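Local coordinates for pentacotripeptide-repeat region of PRORP domain-containing protein (Brachypodium distachyon, PDB 4ME2) that probably binds RNA in a sequence-specific way, with chloroplast group II intron RNA as a likely target, using helix-turn-helix pentatricopeptide repeats, at residues A[82-86]-A[107-113]; A[53-57]-A[91-97]; A[179-185]-A[213-219]. All coordinates share one frame. Residues are numbered along the deposited sequence.

Contact 1 of 3, residues A[82-86]-A[107-113]; sequences RADLL and VARAEPW
Contact 1 closes the open end of a pentatricopeptide-repeat hairpin. Segment 82-86 is the first turn of one helix, with Leu86 N bonded to Arg82 O at 3.0 Å. Segment 107-113 starts in the last turn of the antiparallel partner helix and continues as loop to Trp113. The CA atoms pair as Arg82 with Trp113 (7.4 Å) and Leu85 with Ala108 (7.1 Å). Three residues carry most of the buried surface. Trp113 has the most; its chi1 of 48° (p) and chi2 of -102° bring the indole back towards helix 82-94. Arg82 (chi1 t, chi2 t) lays its aliphatic part over one face of this ring in a CH-pi contact, with CG 3.3 Å from Trp113 CD2. The rest of its side chain leads away. Leu85 (chi1 t, chi2 p) points into the hairpin. Its CD2 lies 3.6 Å from Ala108 CA, 3.9 Å from Val107 CG1 and, at the edge of the indole, 3.9 Å from Trp113 CZ2. Leu86 adds CD2 at 3.9 Å from Trp113 CH2. No hydrogen bond crosses. The small Ala108 leaves room for Leu85, and the tryptophan covers the hairpin end. Around it, helix 66-77 packs against both helices of the pair, with Leu77 against Leu85 and Ala73 against Val107. Beyond, Arg109 forms a salt bridge to Glu149 of helix 133-151.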
ATOM      1  N   ARG A  82      -6.165 -19.452   1.485  1.00 21.82           N
ATOM      2  CA  ARG A  82      -5.082 -18.469   1.537  1.00 21.93           C
ATOM      3  C   ARG A  82      -4.010 -18.697   0.477  1.00 21.52           C
ATOM      4  O   ARG A  82      -3.726 -17.807  -0.316  1.00 21.05           O
ATOM      5  CB  ARG A  82      -4.417 -18.448   2.921  1.00 22.88           C
ATOM      6  CG  ARG A  82      -3.355 -17.363   3.086  1.00 23.56           C
ATOM      7  CD  ARG A  82      -2.480 -17.611   4.313  1.00 25.15           C
ATOM      8  NE  ARG A  82      -1.901 -18.952   4.255  1.00 27.01           N
ATOM      9  CZ  ARG A  82      -0.792 -19.279   3.594  1.00 27.38           C
ATOM     10  NH1 ARG A  82      -0.093 -18.356   2.943  1.00 28.17           N
ATOM     11  NH2 ARG A  82      -0.374 -20.533   3.589  1.00 27.94           N
ATOM     12  N   ALA A  83      -3.413 -19.885   0.485  1.00 21.95           N
ATOM     13  CA  ALA A  83      -2.283 -20.177  -0.393  1.00 21.37           C
ATOM     14  C   ALA A  83      -2.641 -19.956  -1.862  1.00 21.55           C
ATOM     15  O   ALA A  83      -1.864 -19.363  -2.609  1.00 20.70           O
ATOM     16  CB  ALA A  83      -1.773 -21.596  -0.165  1.00 21.96           C
ATOM     17  N   ASP A  84      -3.821 -20.423  -2.258  1.00 21.74           N
ATOM     18  CA  ASP A  84      -4.280 -20.284  -3.639  1.00 22.39           C
ATOM     19  C   ASP A  84      -4.595 -18.829  -3.992  1.00 21.55           C
ATOM     20  O   ASP A  84      -4.301 -18.374  -5.104  1.00 20.65           O
ATOM     21  CB  ASP A  84      -5.488 -21.186  -3.894  1.00 23.66           C
ATOM     22  CG  ASP A  84      -5.152 -22.670  -3.754  1.00 25.91           C
ATOM     23  OD1 ASP A  84      -4.075 -23.094  -4.223  1.00 26.53           O
ATOM     24  OD2 ASP A  84      -5.964 -23.415  -3.166  1.00 28.13           O
ATOM     25  N   LEU A  85      -5.179 -18.089  -3.053  1.00 20.65           N
ATOM     26  CA  LEU A  85      -5.474 -16.680  -3.312  1.00 20.19           C
ATOM     27  C   LEU A  85      -4.193 -15.879  -3.539  1.00 19.96           C
ATOM     28  O   LEU A  85      -4.093 -15.103  -4.494  1.00 19.85           O
ATOM     29  CB  LEU A  85      -6.298 -16.056  -2.178  1.00 19.60           C
ATOM     30  CG  LEU A  85      -6.659 -14.573  -2.375  1.00 19.96           C
ATOM     31  CD1 LEU A  85      -7.337 -14.335  -3.716  1.00 20.51           C
ATOM     32  CD2 LEU A  85      -7.541 -14.046  -1.253  1.00 20.08           C
ATOM     33  N   LEU A  86      -3.222 -16.058  -2.651  1.00 19.74           N
ATOM     34  CA  LEU A  86      -1.954 -15.360  -2.771  1.00 20.60           C
ATOM     35  C   LEU A  86      -1.193 -15.792  -4.027  1.00 20.42           C
ATOM     36  O   LEU A  86      -0.490 -14.981  -4.622  1.00 21.25           O
ATOM     37  CB  LEU A  86      -1.105 -15.553  -1.512  1.00 21.23           C
ATOM     38  CG  LEU A  86      -1.699 -15.000  -0.209  1.00 21.28           C
ATOM     39  CD1 LEU A  86      -0.853 -15.425   0.983  1.00 22.34           C
ATOM     40  CD2 LEU A  86      -1.834 -13.485  -0.253  1.00 21.63           C
ATOM     41  N   VAL A 107      -9.266  -8.483  -2.118  1.00 17.62           N
ATOM     42  CA  VAL A 107      -9.953  -9.682  -1.647  1.00 17.66           C
ATOM     43  C   VAL A 107      -9.172 -10.254  -0.460  1.00 17.75           C
ATOM     44  O   VAL A 107      -9.761 -10.563   0.575  1.00 18.13           O
ATOM     45  CB  VAL A 107     -10.124 -10.749  -2.749  1.00 17.28           C
ATOM     46  CG1 VAL A 107     -10.768 -12.005  -2.182  1.00 17.47           C
ATOM     47  CG2 VAL A 107     -10.977 -10.215  -3.900  1.00 17.53           C
ATOM     48  N   ALA A 108      -7.851 -10.374  -0.591  1.00 17.64           N
ATOM     49  CA  ALA A 108      -7.032 -10.920   0.503  1.00 17.59           C
ATOM     50  C   ALA A 108      -7.173 -10.093   1.783  1.00 18.29           C
ATOM     51  O   ALA A 108      -7.228 -10.642   2.890  1.00 18.87           O
ATOM     52  CB  ALA A 108      -5.572 -11.015   0.087  1.00 17.03           C
ATOM     53  N   ARG A 109      -7.238  -8.774   1.619  1.00 18.53           N
ATOM     54  CA  ARG A 109      -7.256  -7.854   2.760  1.00 19.73           C
ATOM     55  C   ARG A 109      -8.471  -8.061   3.671  1.00 20.49           C
ATOM     56  O   ARG A 109      -8.424  -7.694   4.842  1.00 22.02           O
ATOM     57  CB  ARG A 109      -7.196  -6.397   2.282  1.00 19.81           C
ATOM     58  CG  ARG A 109      -5.857  -5.960   1.685  1.00 20.05           C
ATOM     59  CD  ARG A 109      -5.856  -4.481   1.295  1.00 20.63           C
ATOM     60  NE  ARG A 109      -6.345  -3.691   2.422  1.00 20.98           N
ATOM     61  CZ  ARG A 109      -7.556  -3.151   2.507  1.00 21.45           C
ATOM     62  NH1 ARG A 109      -8.413  -3.243   1.501  1.00 21.93           N
ATOM     63  NH2 ARG A 109      -7.908  -2.499   3.608  1.00 22.03           N
ATOM     64  N   ALA A 110      -9.541  -8.646   3.135  1.00 20.03           N
ATOM     65  CA  ALA A 110     -10.771  -8.889   3.899  1.00 21.17           C
ATOM     66  C   ALA A 110     -10.820 -10.278   4.546  1.00 22.27           C
ATOM     67  O   ALA A 110     -11.773 -10.595   5.273  1.00 23.48           O
ATOM     68  CB  ALA A 110     -11.992  -8.682   3.023  1.00 21.42           C
ATOM     69  N   GLU A 111      -9.814 -11.105   4.275  1.00 22.06           N
ATOM     70  CA  GLU A 111      -9.788 -12.474   4.796  1.00 22.47           C
ATOM     71  C   GLU A 111      -9.319 -12.535   6.245  1.00 23.50           C
ATOM     72  O   GLU A 111      -8.464 -11.749   6.656  1.00 23.34           O
ATOM     73  CB  GLU A 111      -8.920 -13.390   3.927  1.00 22.96           C
ATOM     74  CG  GLU A 111      -9.505 -13.686   2.553  1.00 23.48           C
ATOM     75  CD  GLU A 111     -10.870 -14.352   2.624  1.00 24.59           C
ATOM     76  OE1 GLU A 111     -10.932 -15.594   2.678  1.00 26.07           O
ATOM     77  OE2 GLU A 111     -11.889 -13.637   2.618  1.00 26.30           O
ATOM     78  N   PRO A 112      -9.869 -13.486   7.018  1.00 24.81           N
ATOM     79  CA  PRO A 112      -9.511 -13.631   8.430  1.00 25.40           C
ATOM     80  C   PRO A 112      -8.019 -13.848   8.690  1.00 25.08           C
ATOM     81  O   PRO A 112      -7.534 -13.474   9.752  1.00 26.04           O
ATOM     82  CB  PRO A 112     -10.296 -14.870   8.868  1.00 25.37           C
ATOM     83  CG  PRO A 112     -11.452 -14.936   7.937  1.00 26.32           C
ATOM     84  CD  PRO A 112     -10.927 -14.433   6.620  1.00 25.50           C
ATOM     85  N   TRP A 113      -7.302 -14.454   7.745  1.00 23.55           N
ATOM     86  CA  TRP A 113      -5.877 -14.735   7.925  1.00 23.18           C
ATOM     87  C   TRP A 113      -4.959 -13.583   7.594  1.00 23.46           C
ATOM     88  O   TRP A 113      -3.752 -13.643   7.862  1.00 23.81           O
ATOM     89  CB  TRP A 113      -5.482 -15.983   7.138  1.00 22.50           C
ATOM     90  CG  TRP A 113      -5.975 -15.971   5.720  1.00 22.11           C
ATOM     91  CD1 TRP A 113      -7.069 -16.649   5.195  1.00 21.76           C
ATOM     92  CD2 TRP A 113      -5.414 -15.216   4.598  1.00 21.97           C
ATOM     93  NE1 TRP A 113      -7.208 -16.384   3.851  1.00 21.80           N
ATOM     94  CE2 TRP A 113      -6.247 -15.534   3.434  1.00 21.61           C
ATOM     95  CE3 TRP A 113      -4.330 -14.359   4.444  1.00 21.56           C
ATOM     96  CZ2 TRP A 113      -5.989 -14.995   2.178  1.00 21.52           C
ATOM     97  CZ3 TRP A 113      -4.079 -13.819   3.175  1.00 21.53           C
ATOM     98  CH2 TRP A 113      -4.890 -14.133   2.071  1.00 21.24           C
TER

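Contact 2 of 3, residues A[53-57]-A[91-97]; sequences VQALK and ELQRQGH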
ATOM      1  N   VAL A  53      -7.374 -17.302 -11.878  1.00 23.27           N
ATOM      2  CA  VAL A  53      -6.705 -16.272 -12.674  1.00 22.96           C
ATOM      3  C   VAL A  53      -7.383 -16.163 -14.034  1.00 23.76           C
ATOM      4  O   VAL A  53      -7.666 -15.063 -14.516  1.00 22.94           O
ATOM      5  CB  VAL A  53      -5.199 -16.570 -12.856  1.00 23.03           C
ATOM      6  CG1 VAL A  53      -4.580 -15.659 -13.914  1.00 22.81           C
ATOM      7  CG2 VAL A  53      -4.464 -16.417 -11.533  1.00 22.48           C
ATOM      8  N   GLN A  54      -7.664 -17.302 -14.654  1.00 24.24           N
ATOM      9  CA  GLN A  54      -8.292 -17.254 -15.970  1.00 25.25           C
ATOM     10  C   GLN A  54      -9.696 -16.657 -15.924  1.00 24.64           C
ATOM     11  O   GLN A  54     -10.065 -15.868 -16.795  1.00 24.18           O
ATOM     12  CB  GLN A  54      -8.238 -18.615 -16.667  1.00 27.13           C
ATOM     13  CG  GLN A  54      -6.827 -18.967 -17.130  1.00 28.98           C
ATOM     14  CD  GLN A  54      -6.191 -17.871 -17.978  1.00 31.17           C
ATOM     15  OE1 GLN A  54      -6.638 -17.594 -19.091  1.00 33.98           O
ATOM     16  NE2 GLN A  54      -5.143 -17.241 -17.452  1.00 31.10           N
ATOM     17  N   ALA A  55     -10.460 -17.011 -14.893  1.00 23.77           N
ATOM     18  CA  ALA A  55     -11.801 -16.464 -14.702  1.00 24.27           C
ATOM     19  C   ALA A  55     -11.774 -14.949 -14.505  1.00 23.58           C
ATOM     20  O   ALA A  55     -12.584 -14.234 -15.091  1.00 24.32           O
ATOM     21  CB  ALA A  55     -12.501 -17.146 -13.534  1.00 24.50           C
ATOM     22  N   LEU A  56     -10.848 -14.458 -13.683  1.00 22.41           N
ATOM     23  CA  LEU A  56     -10.772 -13.023 -13.431  1.00 21.77           C
ATOM     24  C   LEU A  56     -10.449 -12.260 -14.717  1.00 21.76           C
ATOM     25  O   LEU A  56     -11.025 -11.206 -14.978  1.00 21.95           O
ATOM     26  CB  LEU A  56      -9.752 -12.702 -12.332  1.00 21.37           C
ATOM     27  CG  LEU A  56      -9.622 -11.223 -11.951  1.00 21.11           C
ATOM     28  CD1 LEU A  56     -10.980 -10.601 -11.681  1.00 21.27           C
ATOM     29  CD2 LEU A  56      -8.703 -11.044 -10.751  1.00 20.90           C
ATOM     30  N   LYS A  57      -9.531 -12.801 -15.512  1.00 22.07           N
ATOM     31  CA  LYS A  57      -9.199 -12.213 -16.811  1.00 22.57           C
ATOM     32  C   LYS A  57     -10.415 -12.238 -17.752  1.00 23.23           C
ATOM     33  O   LYS A  57     -10.755 -11.226 -18.367  1.00 23.07           O
ATOM     34  CB  LYS A  57      -7.971 -12.912 -17.414  1.00 22.78           C
ATOM     35  CG  LYS A  57      -6.669 -12.577 -16.689  1.00 23.41           C
ATOM     36  CD  LYS A  57      -5.552 -13.590 -16.933  1.00 24.89           C
ATOM     37  CE  LYS A  57      -5.134 -13.659 -18.391  1.00 26.25           C
ATOM     38  NZ  LYS A  57      -4.044 -14.654 -18.603  1.00 27.37           N
ATOM     39  N   GLU A  91       0.567 -14.452  -9.504  1.00 22.23           N
ATOM     40  CA  GLU A  91       0.596 -14.762 -10.930  1.00 22.61           C
ATOM     41  C   GLU A  91       0.042 -13.615 -11.773  1.00 21.76           C
ATOM     42  O   GLU A  91       0.556 -13.325 -12.856  1.00 22.21           O
ATOM     43  CB  GLU A  91      -0.151 -16.054 -11.224  1.00 23.02           C
ATOM     44  CG  GLU A  91      -0.215 -16.421 -12.706  1.00 24.49           C
ATOM     45  CD  GLU A  91       1.146 -16.710 -13.336  1.00 25.69           C
ATOM     46  OE1 GLU A  91       2.172 -16.756 -12.621  1.00 26.81           O
ATOM     47  OE2 GLU A  91       1.192 -16.903 -14.569  1.00 27.00           O
ATOM     48  N   LEU A  92      -1.003 -12.959 -11.284  1.00 20.98           N
ATOM     49  CA  LEU A  92      -1.510 -11.773 -11.970  1.00 20.83           C
ATOM     50  C   LEU A  92      -0.451 -10.662 -11.996  1.00 21.90           C
ATOM     51  O   LEU A  92      -0.293  -9.979 -13.009  1.00 22.48           O
ATOM     52  CB  LEU A  92      -2.814 -11.287 -11.335  1.00 19.91           C
ATOM     53  CG  LEU A  92      -4.039 -12.178 -11.545  1.00 19.44           C
ATOM     54  CD1 LEU A  92      -5.059 -11.893 -10.455  1.00 19.07           C
ATOM     55  CD2 LEU A  92      -4.660 -12.014 -12.931  1.00 19.67           C
ATOM     56  N   GLN A  93       0.270 -10.496 -10.886  1.00 21.95           N
ATOM     57  CA  GLN A  93       1.399  -9.564 -10.809  1.00 23.70           C
ATOM     58  C   GLN A  93       2.449  -9.901 -11.866  1.00 24.32           C
ATOM     59  O   GLN A  93       2.910  -9.018 -12.592  1.00 25.19           O
ATOM     60  CB  GLN A  93       2.059  -9.604  -9.424  1.00 24.03           C
ATOM     61  CG  GLN A  93       1.285  -8.952  -8.287  1.00 24.74           C
ATOM     62  CD  GLN A  93       1.981  -9.130  -6.942  1.00 25.21           C
ATOM     63  OE1 GLN A  93       1.694 -10.077  -6.208  1.00 26.08           O
ATOM     64  NE2 GLN A  93       2.913  -8.232  -6.626  1.00 24.65           N
ATOM     65  N   ARG A  94       2.810 -11.182 -11.954  1.00 25.25           N
ATOM     66  CA  ARG A  94       3.868 -11.641 -12.864  1.00 26.43           C
ATOM     67  C   ARG A  94       3.501 -11.406 -14.326  1.00 26.42           C
ATOM     68  O   ARG A  94       4.350 -11.012 -15.133  1.00 27.55           O
ATOM     69  CB  ARG A  94       4.182 -13.125 -12.636  1.00 27.79           C
ATOM     70  CG  ARG A  94       5.452 -13.605 -13.329  1.00 29.90           C
ATOM     71  CD  ARG A  94       5.528 -15.125 -13.377  1.00 30.97           C
ATOM     72  NE  ARG A  94       4.443 -15.697 -14.168  1.00 32.10           N
ATOM     73  CZ  ARG A  94       4.428 -15.753 -15.497  1.00 32.92           C
ATOM     74  NH1 ARG A  94       5.446 -15.273 -16.202  1.00 34.41           N
ATOM     75  NH2 ARG A  94       3.390 -16.288 -16.125  1.00 32.42           N
ATOM     76  N   GLN A  95       2.234 -11.639 -14.654  1.00 25.21           N
ATOM     77  CA  GLN A  95       1.723 -11.422 -16.008  1.00 24.86           C
ATOM     78  C   GLN A  95       1.588  -9.938 -16.353  1.00 25.16           C
ATOM     79  O   GLN A  95       1.359  -9.586 -17.510  1.00 26.05           O
ATOM     80  CB  GLN A  95       0.387 -12.145 -16.200  1.00 24.46           C
ATOM     81  CG  GLN A  95       0.503 -13.662 -16.151  1.00 24.40           C
ATOM     82  CD  GLN A  95      -0.812 -14.379 -16.375  1.00 24.92           C
ATOM     83  OE1 GLN A  95      -0.942 -15.561 -16.053  1.00 26.59           O
ATOM     84  NE2 GLN A  95      -1.792 -13.682 -16.932  1.00 24.35           N
ATOM     85  N   GLY A  96       1.742  -9.073 -15.354  1.00 24.23           N
ATOM     86  CA  GLY A  96       1.642  -7.629 -15.563  1.00 23.16           C
ATOM     87  C   GLY A  96       0.225  -7.078 -15.536  1.00 22.24           C
ATOM     88  O   GLY A  96      -0.004  -5.933 -15.931  1.00 22.50           O
ATOM     89  N   HIS A  97      -0.731  -7.880 -15.068  1.00 21.52           N
ATOM     90  CA  HIS A  97      -2.108  -7.414 -14.922  1.00 20.78           C
ATOM     91  C   HIS A  97      -2.258  -6.725 -13.600  1.00 19.79           C
ATOM     92  O   HIS A  97      -2.858  -7.266 -12.673  1.00 19.31           O
ATOM     93  CB  HIS A  97      -3.097  -8.565 -15.024  1.00 21.52           C
ATOM     94  CG  HIS A  97      -3.040  -9.294 -16.337  1.00 22.06           C
ATOM     95  ND1 HIS A  97      -3.355  -8.705 -17.511  1.00 24.13           N
ATOM     96  CD2 HIS A  97      -2.675 -10.598 -16.636  1.00 23.08           C
ATOM     97  CE1 HIS A  97      -3.200  -9.596 -18.507  1.00 24.15           C
ATOM     98  NE2 HIS A  97      -2.786 -10.755 -17.970  1.00 23.95           N
TER
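Segments 53-57 and 91-97 both come from helices that run the same way, with Val53 CA 6.9 Å from Leu92 CA and Lys57 CA 8.8 Å from His97 CA. These are the first helices of successive pentatricopeptide repeats, stacked side by side. Helix 82-94 ends in a Schellman motif. Gly96 takes a positive phi of 84°, Gly96 N bonds to Gln93 O at 3.0 Å, and His97 N bonds to Leu92 O at 3.0 Å. His97 then sits at the N-cap position of helix 98-109. Leu92 is the apolar centre. Its CD2 meets Val53 CG1 at 3.8 Å, and its CD1 meets Leu56 CD2 at 3.8 Å. Leu56 also packs on Ala72 and Ala76 of helix 66-77, so the interface continues into the second helix of its own repeat. Lys57 points toward segment 91-97 and is well covered by it, with CE 3.8 Å from His97 NE2. Arg94 forms a salt bridge to Glu91, with Arg94 NE 2.9 Å from Glu91 OE1 and NH2 2.8 Å from OE2.

Contact 3 of 3, residues A[179-185]-A[213-219]; sequences VAKGRAR and GMKRLGL
This contact joins the turns of two successive pentatricopeptide-repeat hairpins. Helices 168-180 and 204-216 each end in a Schellman motif, with Gly182 at phi 81° and Gly218 at 88°. Arg183 and Leu219 follow at the N-cap positions of helices 184-197 and 220-236. Leu219 N bonds to Met214 O at 2.9 Å. The backbones are closest at Val179 and Gly213, with CA atoms 5.8 Å apart; Ala184 CA is 6.3 Å from Met214 CA. Val179 (chi1 t) sets CG1 3.7 Å from Gly213 CA, where a CB would clash. Ala184 fits between three side chains: its CB is 3.7 Å from Leu217 CD1 (chi1/chi2 m/t), 3.6 Å from Leu219 CG and 4.1 Å from Met214 CE (m/m). Leu219 CD1 lies over the Arg185 guanidinium (t/p), 3.7 Å from NH2, while Arg185 NH1 forms a salt bridge with Glu222. One water donates to Ala180 O and accepts from Arg216 NH2, both at 3.2 Å. The repeats therefore join by close apolar fit, with polar links at the margin.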
ATOM      1  N   VAL A 179       6.985   7.987  -2.796  1.00 17.95           N
ATOM      2  CA  VAL A 179       7.678   9.181  -3.261  1.00 19.19           C
ATOM      3  C   VAL A 179       8.244   8.974  -4.676  1.00 19.02           C
ATOM      4  O   VAL A 179       8.044   9.817  -5.554  1.00 19.61           O
ATOM      5  CB  VAL A 179       8.752   9.633  -2.257  1.00 19.85           C
ATOM      6  CG1 VAL A 179       9.693  10.624  -2.901  1.00 21.04           C
ATOM      7  CG2 VAL A 179       8.086  10.241  -1.021  1.00 20.05           C
ATOM      8  N   ALA A 180       8.903   7.843  -4.913  1.00 19.28           N
ATOM      9  CA  ALA A 180       9.438   7.554  -6.250  1.00 19.26           C
ATOM     10  C   ALA A 180       8.346   7.531  -7.334  1.00 20.04           C
ATOM     11  O   ALA A 180       8.573   7.979  -8.462  1.00 20.12           O
ATOM     12  CB  ALA A 180      10.248   6.257  -6.248  1.00 19.44           C
ATOM     13  N   LYS A 181       7.163   7.032  -6.977  1.00 19.74           N
ATOM     14  CA  LYS A 181       6.036   6.963  -7.905  1.00 20.36           C
ATOM     15  C   LYS A 181       5.295   8.279  -8.058  1.00 20.53           C
ATOM     16  O   LYS A 181       4.332   8.358  -8.823  1.00 21.89           O
ATOM     17  CB  LYS A 181       5.052   5.878  -7.479  1.00 20.99           C
ATOM     18  CG  LYS A 181       5.385   4.521  -8.049  1.00 22.45           C
ATOM     19  CD  LYS A 181       5.163   4.499  -9.549  1.00 22.65           C
ATOM     20  CE  LYS A 181       5.816   3.268 -10.125  1.00 23.72           C
ATOM     21  NZ  LYS A 181       5.837   3.299 -11.608  1.00 23.97           N
ATOM     22  N   GLY A 182       5.741   9.306  -7.339  1.00 19.47           N
ATOM     23  CA  GLY A 182       5.127  10.634  -7.408  1.00 19.85           C
ATOM     24  C   GLY A 182       3.864  10.816  -6.586  1.00 19.75           C
ATOM     25  O   GLY A 182       3.146  11.806  -6.760  1.00 20.43           O
ATOM     26  N   ARG A 183       3.596   9.890  -5.668  1.00 19.02           N
ATOM     27  CA  ARG A 183       2.367   9.949  -4.881  1.00 18.83           C
ATOM     28  C   ARG A 183       2.629  10.660  -3.560  1.00 18.76           C
ATOM     29  O   ARG A 183       2.710  10.041  -2.491  1.00 18.42           O
ATOM     30  CB  ARG A 183       1.761   8.551  -4.685  1.00 18.87           C
ATOM     31  CG  ARG A 183       1.531   7.749  -5.969  1.00 19.64           C
ATOM     32  CD  ARG A 183       0.883   8.543  -7.098  1.00 20.79           C
ATOM     33  NE  ARG A 183      -0.318   9.264  -6.679  1.00 20.69           N
ATOM     34  CZ  ARG A 183      -0.746  10.393  -7.245  1.00 20.99           C
ATOM     35  NH1 ARG A 183      -0.073  10.935  -8.257  1.00 22.21           N
ATOM     36  NH2 ARG A 183      -1.847  10.984  -6.798  1.00 21.48           N
ATOM     37  N   ALA A 184       2.749  11.980  -3.657  1.00 18.33           N
ATOM     38  CA  ALA A 184       3.211  12.818  -2.556  1.00 18.81           C
ATOM     39  C   ALA A 184       2.242  12.872  -1.388  1.00 18.79           C
ATOM     40  O   ALA A 184       2.644  12.711  -0.235  1.00 18.76           O
ATOM     41  CB  ALA A 184       3.506  14.219  -3.060  1.00 19.26           C
ATOM     42  N   ARG A 185       0.971  13.113  -1.686  1.00 19.03           N
ATOM     43  CA  ARG A 185      -0.043  13.177  -0.643  1.00 19.10           C
ATOM     44  C   ARG A 185      -0.142  11.851   0.116  1.00 18.75           C
ATOM     45  O   ARG A 185      -0.229  11.845   1.349  1.00 19.27           O
ATOM     46  CB  ARG A 185      -1.401  13.568  -1.244  1.00 20.12           C
ATOM     47  CG  ARG A 185      -2.539  13.665  -0.236  1.00 22.40           C
ATOM     48  CD  ARG A 185      -2.239  14.648   0.885  1.00 22.63           C
ATOM     49  NE  ARG A 185      -1.991  16.002   0.392  1.00 24.12           N
ATOM     50  CZ  ARG A 185      -1.460  16.983   1.113  1.00 23.93           C
ATOM     51  NH1 ARG A 185      -1.114  16.775   2.377  1.00 25.28           N
ATOM     52  NH2 ARG A 185      -1.272  18.178   0.564  1.00 25.43           N
ATOM     53  N   GLY A 213      11.541  14.452  -0.854  1.00 25.08           N
ATOM     54  CA  GLY A 213      10.405  14.011  -1.656  1.00 23.92           C
ATOM     55  C   GLY A 213       9.296  15.050  -1.744  1.00 23.30           C
ATOM     56  O   GLY A 213       8.825  15.370  -2.834  1.00 22.88           O
ATOM     57  N   MET A 214       8.885  15.578  -0.597  1.00 23.68           N
ATOM     58  CA  MET A 214       7.824  16.586  -0.577  1.00 23.05           C
ATOM     59  C   MET A 214       8.217  17.812  -1.394  1.00 24.54           C
ATOM     60  O   MET A 214       7.417  18.323  -2.179  1.00 24.92           O
ATOM     61  CB  MET A 214       7.464  16.973   0.854  1.00 22.41           C
ATOM     62  CG  MET A 214       6.853  15.847   1.675  1.00 21.32           C
ATOM     63  SD  MET A 214       5.355  15.113   0.987  1.00 20.02           S
ATOM     64  CE  MET A 214       6.033  13.674   0.149  1.00 20.54           C
ATOM     65  N   LYS A 215       9.456  18.260  -1.225  1.00 25.32           N
ATOM     66  CA  LYS A 215       9.937  19.439  -1.942  1.00 27.64           C
ATOM     67  C   LYS A 215       9.910  19.202  -3.444  1.00 27.11           C
ATOM     68  O   LYS A 215       9.335  19.983  -4.201  1.00 27.71           O
ATOM     69  CB  LYS A 215      11.347  19.802  -1.482  1.00 29.45           C
ATOM     70  CG  LYS A 215      11.937  20.999  -2.203  1.00 32.22           C
ATOM     71  CD  LYS A 215      13.231  21.426  -1.537  1.00 34.55           C
ATOM     72  CE  LYS A 215      13.550  22.874  -1.859  1.00 35.97           C
ATOM     73  NZ  LYS A 215      14.569  23.412  -0.916  1.00 37.95           N
ATOM     74  N   ARG A 216      10.524  18.098  -3.862  1.00 26.63           N
ATOM     75  CA  ARG A 216      10.618  17.737  -5.269  1.00 26.30           C
ATOM     76  C   ARG A 216       9.245  17.664  -5.951  1.00 25.15           C
ATOM     77  O   ARG A 216       9.101  18.027  -7.114  1.00 25.21           O
ATOM     78  CB  ARG A 216      11.372  16.404  -5.403  1.00 26.75           C
ATOM     79  CG  ARG A 216      11.772  16.009  -6.818  1.00 27.44           C
ATOM     80  CD  ARG A 216      12.626  14.743  -6.830  1.00 27.75           C
ATOM     81  NE  ARG A 216      11.898  13.592  -6.303  1.00 27.37           N
ATOM     82  CZ  ARG A 216      11.022  12.888  -7.011  1.00 27.94           C
ATOM     83  NH1 ARG A 216      10.779  13.214  -8.273  1.00 28.47           N
ATOM     84  NH2 ARG A 216      10.392  11.861  -6.461  1.00 27.71           N
ATOM     85  N   LEU A 217       8.236  17.209  -5.212  1.00 24.51           N
ATOM     86  CA  LEU A 217       6.898  17.009  -5.759  1.00 23.79           C
ATOM     87  C   LEU A 217       5.947  18.189  -5.535  1.00 24.27           C
ATOM     88  O   LEU A 217       4.771  18.130  -5.898  1.00 25.03           O
ATOM     89  CB  LEU A 217       6.295  15.712  -5.211  1.00 23.73           C
ATOM     90  CG  LEU A 217       7.084  14.470  -5.627  1.00 23.23           C
ATOM     91  CD1 LEU A 217       6.700  13.278  -4.763  1.00 22.90           C
ATOM     92  CD2 LEU A 217       6.873  14.177  -7.102  1.00 23.12           C
ATOM     93  N   GLY A 218       6.464  19.255  -4.939  1.00 23.68           N
ATOM     94  CA  GLY A 218       5.721  20.506  -4.840  1.00 24.52           C
ATOM     95  C   GLY A 218       4.817  20.659  -3.634  1.00 24.18           C
ATOM     96  O   GLY A 218       4.023  21.601  -3.579  1.00 23.87           O
ATOM     97  N   LEU A 219       4.915  19.744  -2.669  1.00 23.77           N
ATOM     98  CA  LEU A 219       4.188  19.911  -1.409  1.00 24.15           C
ATOM     99  C   LEU A 219       5.096  20.641  -0.435  1.00 24.74           C
ATOM    100  O   LEU A 219       5.670  20.027   0.468  1.00 23.53           O
ATOM    101  CB  LEU A 219       3.762  18.570  -0.799  1.00 23.96           C
ATOM    102  CG  LEU A 219       2.986  17.492  -1.560  1.00 24.86           C
ATOM    103  CD1 LEU A 219       1.964  16.806  -0.657  1.00 22.83           C
ATOM    104  CD2 LEU A 219       2.337  17.985  -2.844  1.00 24.23           C
TER
HETATM  105  O   HOH W   1       8.348  11.146  -8.818  1.00 31.45           O

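In the fold
All three contacts are partly buried and combine a packed apolar part with a more open margin. Contacts 1 and 2 share helix 82-94, one using its start and the other its end. Their centres are 16 Å apart and they do not touch. Contact 1 works inside one repeat, between antiparallel helices. Contacts 2 and 3 work between repeats, near the turns that end their first helices. The centre of contact 3 is 31 Å from that of contact 1 and 30 Å from that of contact 2, and it lies opposite contact 1 across the chain's centre. Aromatic packing marks contact 1, leucine and valine packing contact 2, and glycine-allowed closeness with a water bridge contact 3.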